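Local atomic coordinates of crispr-associated protein Cas5, dvulg subtype (Xanthomonas oryzae pv. oryzae, PDB entry 3VZI), a protein that probably acts as the Cas5d endoribonuclease of a CRISPR immune system, cutting the repeat RNA of crRNA precursors. Residues A[109-113]-A[114-118]. Numbering follows the deposited sequence.
Sequences TVLRE and VGYII
Leu111 and Val114 meet on the inner side of a corner in the chain, where CB of Leu111 lies 3.5 Å from CG1 of Val114. CG1 of Val114 is anti to its own carbonyl carbon (chi1 -53°), which turns this methyl back toward the preceding strand. Further out, the CD1 methyl of Leu111 comes to 3.5 Å from OH of Tyr116, the two side chains crossing at about a right angle. Phe18 touches both Leu111 and Tyr116, and Ile58 and Val60 of strand 51-60 also border the tyrosine. The case illustrates how one continuous chain can serve two sheets: strand 108-112 pairs with strands 15-16, 27-28 and 66-69, whereas strand 114-124 is the central strand of the five-stranded antiparallel sheet in this Cas5-family, RRM-like protein. Glu113 makes the change of direction with positive phi (35°), and the N-to-C directions of the two short strand segments differ by 67°. No hydrogen bond links them. The outer side is looser: Glu113, an exposed residue, leaves the backbone directed away from the following strand, although its CB still touches the start of it. Arg112 also leaves the backbone on the side away from that strand, and its NE forms a salt bridge with Glu67.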
loop_
_atom_site.group_PDB
_atom_site.type_symbol
_atom_site.label_atom_id
_atom_site.label_comp_id
_atom_site.label_asym_id
_atom_site.label_seq_id
_atom_site.Cartn_x
_atom_site.Cartn_y
_atom_site.Cartn_z
ATOM N N THR A 109 5.592 -5.261 12.310
ATOM C CA THR A 109 4.495 -6.198 12.199
ATOM C C THR A 109 3.874 -6.017 10.812
ATOM O O THR A 109 3.079 -5.101 10.565
ATOM C CB THR A 109 3.471 -5.963 13.320
ATOM O OG1 THR A 109 4.164 -5.987 14.563
ATOM C CG2 THR A 109 2.397 -7.055 13.333
ATOM N N VAL A 110 4.247 -6.914 9.914
ATOM C CA VAL A 110 4.003 -6.775 8.493
ATOM C C VAL A 110 2.978 -7.823 8.100
ATOM O O VAL A 110 2.799 -8.837 8.840
ATOM C CB VAL A 110 5.308 -6.997 7.714
ATOM C CG1 VAL A 110 6.343 -5.979 8.168
ATOM C CG2 VAL A 110 5.853 -8.415 7.900
ATOM N N LEU A 111 2.265 -7.555 6.990
ATOM C CA LEU A 111 1.381 -8.550 6.368
ATOM C C LEU A 111 2.256 -9.580 5.667
ATOM O O LEU A 111 3.318 -9.234 5.114
ATOM C CB LEU A 111 0.432 -7.904 5.353
ATOM C CG LEU A 111 -0.694 -6.995 5.865
ATOM C CD1 LEU A 111 -1.148 -6.030 4.779
ATOM C CD2 LEU A 111 -1.882 -7.775 6.471
ATOM N N ARG A 112 1.840 -10.839 5.719
ATOM C CA ARG A 112 2.592 -11.917 5.099
ATOM C C ARG A 112 1.801 -12.389 3.854
ATOM O O ARG A 112 0.595 -12.202 3.802
ATOM C CB ARG A 112 2.866 -12.996 6.163
ATOM C CG ARG A 112 3.041 -14.432 5.681
ATOM C CD ARG A 112 3.780 -15.325 6.695
ATOM N NE ARG A 112 5.256 -15.313 6.552
ATOM C CZ ARG A 112 5.945 -15.077 5.421
ATOM N NH1 ARG A 112 5.329 -14.842 4.274
ATOM N NH2 ARG A 112 7.270 -15.084 5.432
ATOM N N GLU A 113 2.479 -12.910 2.832
ATOM C CA GLU A 113 1.841 -13.493 1.631
ATOM C C GLU A 113 0.522 -12.845 1.115
ATOM O O GLU A 113 -0.545 -13.480 1.094
ATOM C CB GLU A 113 1.681 -15.011 1.817
ATOM C CG GLU A 113 2.878 -15.813 1.287
ATOM C CD GLU A 113 3.065 -17.182 1.954
ATOM O OE1 GLU A 113 2.505 -17.427 3.052
ATOM O OE2 GLU A 113 3.799 -18.026 1.385
ATOM N N VAL A 114 0.606 -11.586 0.689
ATOM C CA VAL A 114 -0.579 -10.838 0.255
ATOM C C VAL A 114 -0.781 -10.855 -1.253
ATOM O O VAL A 114 0.155 -11.185 -2.006
ATOM C CB VAL A 114 -0.550 -9.370 0.710
ATOM C CG1 VAL A 114 -0.327 -9.294 2.218
ATOM C CG2 VAL A 114 0.473 -8.567 -0.098
ATOM N N GLY A 115 -2.000 -10.499 -1.680
ATOM C CA GLY A 115 -2.317 -10.274 -3.097
ATOM C C GLY A 115 -3.646 -9.549 -3.270
ATOM O O GLY A 115 -4.671 -9.985 -2.766
ATOM N N TYR A 116 -3.648 -8.426 -3.962
ATOM C CA TYR A 116 -4.891 -7.719 -4.165
ATOM C C TYR A 116 -5.128 -7.536 -5.644
ATOM O O TYR A 116 -4.190 -7.709 -6.432
ATOM C CB TYR A 116 -4.841 -6.347 -3.501
ATOM C CG TYR A 116 -4.190 -6.360 -2.147
ATOM C CD1 TYR A 116 -4.941 -6.563 -0.997
ATOM C CD2 TYR A 116 -2.824 -6.188 -2.022
ATOM C CE1 TYR A 116 -4.348 -6.595 0.245
ATOM C CE2 TYR A 116 -2.222 -6.202 -0.787
ATOM C CZ TYR A 116 -2.987 -6.405 0.335
ATOM O OH TYR A 116 -2.377 -6.443 1.563
ATOM N N ILE A 117 -6.373 -7.183 -6.012
ATOM C CA ILE A 117 -6.692 -6.696 -7.356
ATOM C C ILE A 117 -7.069 -5.222 -7.247
ATOM O O ILE A 117 -8.001 -4.897 -6.568
ATOM C CB ILE A 117 -7.872 -7.476 -7.960
ATOM C CG1 ILE A 117 -7.480 -8.949 -8.195
ATOM C CG2 ILE A 117 -8.376 -6.799 -9.237
ATOM C CD1 ILE A 117 -8.571 -9.762 -8.872
ATOM N N ILE A 118 -6.338 -4.313 -7.875
ATOM C CA ILE A 118 -6.679 -2.904 -7.736
ATOM C C ILE A 118 -7.579 -2.513 -8.904
ATOM O O ILE A 118 -7.233 -2.759 -10.064
ATOM C CB ILE A 118 -5.410 -2.026 -7.784
ATOM C CG1 ILE A 118 -4.274 -2.648 -6.964
ATOM C CG2 ILE A 118 -5.721 -0.568 -7.440
ATOM C CD1 ILE A 118 -3.910 -1.947 -5.684
#